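Local atomic coordinates of peptidase M42 (Thaumarchaeota archaeon SCGC AB-539-E09, PDB entry 5DS0), a protein that probably removes amino acids from the N-termini of peptides as a two-metal, cobalt-bound aminopeptidase of the M42 (TET) family, assembled from twelve subunits. Residues F17-F22 / D157-P161; L88-W92 / I324-V328. All coordinates share one frame; numbering follows the deposited sequence.

In the fold
Contacts 1 and 2 both join the metal-binding catalytic part of the chain to the closed six-stranded antiparallel barrel, the dimerisation domain of M42 peptidases. Their centres lie about 12 Å apart, and their segments alternate along the chain: 17-22, 88-92, 157-161, then 324-328. In contact 1 the loop between helices 2-15 and 24-34 packs on barrel strand 158-161; in contact 2 the loop leaving barrel strand 82-88 meets the loop between strands 314-322 and 329-332 of the mixed sheet, which carries the cobalt ligand His325. The two adjoin, with Pro161 packing on Trp91 and His327 and with Ser20 and Phe22 packing on Leu88, and the second reaches the metal site.

Contact 1: F17-F22 / D157-P161; sequences FGPSGF and DPIVP
The ring of Phe17 carries Val160 over one face, with CG1 above its centre, and takes the carbonyl oxygen of Pro158 at its edge; the ring of Phe22 has Pro158 CB over one face. The contact lays the loop after helix 2-15 against strand 158-161, a strand of the closed antiparallel barrel, and joins them through apolar side chains. Both aromatic contacts are of the CH-pi kind: Val160 CG1 stands 3.9 Å from the centroid of the Phe17 ring, and Pro158 CB stands 3.5 Å from that of Phe22, only 8° off the ring normal. Pro158 is wedged between the two aromatic rings and serves both: its CG lies 3.8 Å from Phe17 CE1, while CB and CG rest on Phe22. An alanine in place of Phe22 would remove the ring above Pro158 and is likely to open a gap beside that proline, leaving it with only Phe17 and Pro19 as partners in this loop.

Phe17 reaches the strand because its CG is anti to the backbone N (chi1 -172°), which carries the ring across to Pro158 and Val160. Pro19, from the same loop, puts its CD 3.5 Å from Val160 CG1. A type II turn from Pro19 to Phe22, closed by a hydrogen bond from Phe22 N to Pro19 O of 2.8 Å, brings the second ring round to Pro158. Ser20 OG of the turn is hydrogen-bonded to Asp68, while Phe22 also packs on Gln273 of a neighbouring subunit. The second methyl of Val160, CG2, lies 3.4 Å from Phe17 CD2.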
loop_
_atom_site.group_PDB
_atom_site.type_symbol
_atom_site.label_atom_id
_atom_site.label_comp_id
_atom_site.label_asym_id
_atom_site.label_seq_id
_atom_site.Cartn_x
_atom_site.Cartn_y
_atom_site.Cartn_z
ATOM N N PHE C 17 18.296 -43.624 6.476
ATOM C CA PHE C 17 18.758 -42.286 6.817
ATOM C C PHE C 17 19.862 -41.859 5.850
ATOM O O PHE C 17 20.929 -42.482 5.834
ATOM C CB PHE C 17 19.297 -42.313 8.246
ATOM C CG PHE C 17 19.645 -40.968 8.800
ATOM C CD1 PHE C 17 20.834 -40.341 8.450
ATOM C CD2 PHE C 17 18.810 -40.344 9.707
ATOM C CE1 PHE C 17 21.169 -39.113 8.970
ATOM C CE2 PHE C 17 19.136 -39.110 10.231
ATOM C CZ PHE C 17 20.318 -38.490 9.857
ATOM N N GLY C 18 19.641 -40.790 5.075
ATOM C CA GLY C 18 20.693 -40.300 4.184
ATOM C C GLY C 18 20.492 -38.951 3.525
ATOM O O GLY C 18 20.324 -38.876 2.308
ATOM N N PRO C 19 20.542 -37.863 4.304
ATOM C CA PRO C 19 20.427 -36.516 3.738
ATOM C C PRO C 19 21.720 -36.100 3.061
ATOM O O PRO C 19 22.739 -36.748 3.277
ATOM C CB PRO C 19 20.156 -35.646 4.960
ATOM C CG PRO C 19 20.801 -36.374 6.084
ATOM C CD PRO C 19 20.827 -37.838 5.743
ATOM N N SER C 20 21.686 -35.026 2.272
ATOM C CA SER C 20 22.866 -34.592 1.526
ATOM C C SER C 20 24.062 -34.447 2.454
ATOM O O SER C 20 23.974 -33.770 3.469
ATOM C CB SER C 20 22.611 -33.275 0.801
ATOM O OG SER C 20 21.510 -33.392 -0.075
ATOM N N GLY C 21 25.179 -35.085 2.099
ATOM C CA GLY C 21 26.399 -35.082 2.919
ATOM C C GLY C 21 26.544 -36.252 3.882
ATOM O O GLY C 21 27.624 -36.469 4.443
ATOM N N PHE C 22 25.456 -36.984 4.103
ATOM C CA PHE C 22 25.446 -38.049 5.084
ATOM C C PHE C 22 24.777 -39.295 4.523
ATOM O O PHE C 22 23.886 -39.861 5.145
ATOM C CB PHE C 22 24.694 -37.603 6.338
ATOM C CG PHE C 22 25.159 -36.298 6.917
ATOM C CD1 PHE C 22 24.755 -35.093 6.370
ATOM C CD2 PHE C 22 25.962 -36.272 8.038
ATOM C CE1 PHE C 22 25.170 -33.887 6.912
ATOM C CE2 PHE C 22 26.377 -35.065 8.585
ATOM C CZ PHE C 22 25.975 -33.869 8.022
ATOM N N ASP C 157 24.869 -31.983 13.483
ATOM C CA ASP C 157 24.214 -33.284 13.365
ATOM C C ASP C 157 23.120 -33.285 12.290
ATOM O O ASP C 157 22.324 -32.349 12.194
ATOM C CB ASP C 157 23.638 -33.737 14.707
ATOM C CG ASP C 157 24.715 -34.242 15.661
ATOM O OD1 ASP C 157 25.917 -34.186 15.308
ATOM O OD2 ASP C 157 24.364 -34.716 16.766
ATOM N N PRO C 158 23.082 -34.349 11.466
ATOM C CA PRO C 158 22.126 -34.458 10.356
ATOM C C PRO C 158 20.724 -34.860 10.777
ATOM O O PRO C 158 20.540 -35.532 11.787
ATOM C CB PRO C 158 22.734 -35.549 9.485
ATOM C CG PRO C 158 23.444 -36.426 10.447
ATOM C CD PRO C 158 23.989 -35.511 11.511
ATOM N N ILE C 159 19.751 -34.422 9.995
ATOM C CA ILE C 159 18.333 -34.626 10.283
ATOM C C ILE C 159 17.597 -35.051 9.021
ATOM O O ILE C 159 17.818 -34.491 7.947
ATOM C CB ILE C 159 17.680 -33.326 10.781
ATOM C CG1 ILE C 159 18.539 -32.674 11.870
ATOM C CG2 ILE C 159 16.276 -33.605 11.302
ATOM C CD1 ILE C 159 18.054 -31.310 12.305
ATOM N N VAL C 160 16.726 -36.038 9.152
ATOM C CA VAL C 160 15.856 -36.420 8.046
ATOM C C VAL C 160 14.402 -36.434 8.454
ATOM O O VAL C 160 14.078 -36.529 9.635
ATOM C CB VAL C 160 16.157 -37.818 7.488
ATOM C CG1 VAL C 160 17.548 -37.862 6.883
ATOM C CG2 VAL C 160 15.981 -38.881 8.563
ATOM N N PRO C 161 13.516 -36.358 7.465
ATOM C CA PRO C 161 12.109 -36.571 7.724
ATOM C C PRO C 161 11.858 -37.973 8.260
ATOM O O PRO C 161 12.565 -38.903 7.891
ATOM C CB PRO C 161 11.469 -36.421 6.331
ATOM C CG PRO C 161 12.442 -35.637 5.527
ATOM C CD PRO C 161 13.782 -36.033 6.051
#

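Contact 2: L88-W92 / I324-V328. With CO (cobalt (II) ion), chain U.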
loop_
_atom_site.group_PDB
_atom_site.type_symbol
_atom_site.label_atom_id
_atom_site.label_comp_id
_atom_site.label_asym_id
_atom_site.label_seq_id
_atom_site.Cartn_x
_atom_site.Cartn_y
_atom_site.Cartn_z
ATOM N N LEU C 88 18.904 -28.749 4.157
ATOM C CA LEU C 88 19.833 -29.396 3.236
ATOM C C LEU C 88 19.050 -29.734 2.001
ATOM O O LEU C 88 18.345 -30.737 1.965
ATOM C CB LEU C 88 20.404 -30.669 3.841
ATOM C CG LEU C 88 21.267 -30.473 5.081
ATOM C CD1 LEU C 88 21.753 -31.812 5.628
ATOM C CD2 LEU C 88 22.462 -29.573 4.777
ATOM N N GLY C 89 19.163 -28.890 0.984
ATOM C CA GLY C 89 18.382 -29.048 -0.246
ATOM C C GLY C 89 17.183 -28.135 -0.177
ATOM O O GLY C 89 16.924 -27.525 0.853
ATOM N N GLY C 90 16.466 -28.032 -1.285
ATOM C CA GLY C 90 15.370 -27.080 -1.406
ATOM C C GLY C 90 14.102 -27.603 -0.779
ATOM O O GLY C 90 13.611 -28.660 -1.170
ATOM N N TRP C 91 13.583 -26.866 0.201
ATOM C CA TRP C 91 12.316 -27.169 0.863
ATOM C C TRP C 91 11.357 -26.004 0.704
ATOM O O TRP C 91 11.759 -24.869 0.766
ATOM C CB TRP C 91 12.531 -27.348 2.368
ATOM C CG TRP C 91 13.112 -28.629 2.795
ATOM C CD1 TRP C 91 14.424 -28.905 2.996
ATOM C CD2 TRP C 91 12.399 -29.814 3.131
ATOM N NE1 TRP C 91 14.578 -30.202 3.417
ATOM C CE2 TRP C 91 13.343 -30.782 3.504
ATOM C CE3 TRP C 91 11.051 -30.155 3.147
ATOM C CZ2 TRP C 91 12.981 -32.069 3.886
ATOM C CZ3 TRP C 91 10.698 -31.428 3.535
ATOM C CH2 TRP C 91 11.654 -32.368 3.895
ATOM N N TRP C 92 10.078 -26.294 0.542
ATOM C CA TRP C 92 9.048 -25.273 0.665
ATOM C C TRP C 92 8.652 -25.153 2.134
ATOM O O TRP C 92 8.300 -26.159 2.760
ATOM C CB TRP C 92 7.834 -25.675 -0.167
ATOM C CG TRP C 92 6.773 -24.632 -0.279
ATOM C CD1 TRP C 92 6.916 -23.305 -0.103
ATOM C CD2 TRP C 92 5.412 -24.850 -0.640
ATOM N NE1 TRP C 92 5.719 -22.666 -0.313
ATOM C CE2 TRP C 92 4.778 -23.600 -0.645
ATOM C CE3 TRP C 92 4.666 -25.985 -0.956
ATOM C CZ2 TRP C 92 3.433 -23.448 -0.951
ATOM C CZ3 TRP C 92 3.338 -25.834 -1.266
ATOM C CH2 TRP C 92 2.731 -24.576 -1.263
ATOM N N ILE C 324 7.322 -34.428 -4.239
ATOM C CA ILE C 324 8.741 -34.577 -3.935
ATOM C C ILE C 324 9.208 -33.436 -3.026
ATOM O O ILE C 324 8.468 -32.493 -2.797
ATOM C CB ILE C 324 9.606 -34.614 -5.197
ATOM C CG1 ILE C 324 9.467 -33.318 -5.987
ATOM C CG2 ILE C 324 9.215 -35.797 -6.058
ATOM C CD1 ILE C 324 10.562 -33.122 -7.021
ATOM N N HIS C 325 10.430 -33.555 -2.495
ATOM C CA HIS C 325 10.981 -32.573 -1.573
ATOM C C HIS C 325 9.996 -32.274 -0.430
ATOM O O HIS C 325 9.812 -31.127 -0.019
ATOM C CB HIS C 325 11.361 -31.291 -2.321
ATOM C CG HIS C 325 12.581 -31.430 -3.182
ATOM N ND1 HIS C 325 13.493 -30.409 -3.335
ATOM C CD2 HIS C 325 13.044 -32.464 -3.929
ATOM C CE1 HIS C 325 14.460 -30.804 -4.143
ATOM N NE2 HIS C 325 14.221 -32.051 -4.504
ATOM N N SER C 326 9.365 -33.327 0.071
ATOM C CA SER C 326 8.449 -33.233 1.192
ATOM C C SER C 326 8.501 -34.552 1.977
ATOM O O SER C 326 9.144 -35.492 1.558
ATOM C CB SER C 326 7.027 -32.886 0.695
ATOM O OG SER C 326 6.206 -34.029 0.477
ATOM N N HIS C 327 7.828 -34.616 3.114
ATOM C CA HIS C 327 7.896 -35.816 3.952
ATOM C C HIS C 327 7.382 -37.067 3.271
ATOM O O HIS C 327 7.878 -38.160 3.526
ATOM C CB HIS C 327 7.142 -35.618 5.273
ATOM C CG HIS C 327 7.962 -34.951 6.320
ATOM N ND1 HIS C 327 8.469 -33.679 6.165
ATOM C CD2 HIS C 327 8.385 -35.382 7.529
ATOM C CE1 HIS C 327 9.172 -33.356 7.234
ATOM N NE2 HIS C 327 9.129 -34.370 8.082
ATOM N N VAL C 328 6.371 -36.929 2.437
ATOM C CA VAL C 328 5.754 -38.100 1.858
ATOM C C VAL C 328 5.311 -37.832 0.434
ATOM O O VAL C 328 4.683 -36.825 0.135
ATOM C CB VAL C 328 4.608 -38.628 2.768
ATOM C CG1 VAL C 328 3.598 -37.547 3.085
ATOM C CG2 VAL C 328 3.918 -39.830 2.147
HETATM CO CO CO U . 15.419 -33.306 -5.764
#
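Gly90 and Trp91 run past His325 and Ser326 as two irregular loops, with the Trp91 and His325 CA atoms 6.1 Å apart and neither segment forming a strand with the other. The carbonyl oxygen of Gly90 accepts a hydrogen bond from His325 ND1 at 2.8 Å, on a lone pair in the carbonyl plane; the bond is bent, with an angle of 141° at the hydrogen, and the oxygen lies 25° out of the imidazole plane. The other imidazole nitrogen, NE2, binds cobalt at 2.1 Å, with Asp180 and Glu215 as further protein ligands. Gly90 is therefore a second-shell residue of the two-cobalt centre of this M42 peptidase, helping, with the metal, to set the rotation of the imidazole from the barrel side. The hydrogen bond would probably also make NE2 a somewhat stronger donor to the metal.

With CG anti to the carbonyl carbon, the six-membered ring of Trp91 lies along the second loop: CE3 is 3.5 Å from His325 O, and CZ3 3.7 Å from Ser326 CA. Further on it meets His327 obliquely, the planes at 55°. The indole NE1 is hydrogen-bonded to Gly71 O, and His327 NE2 to Arg100 O.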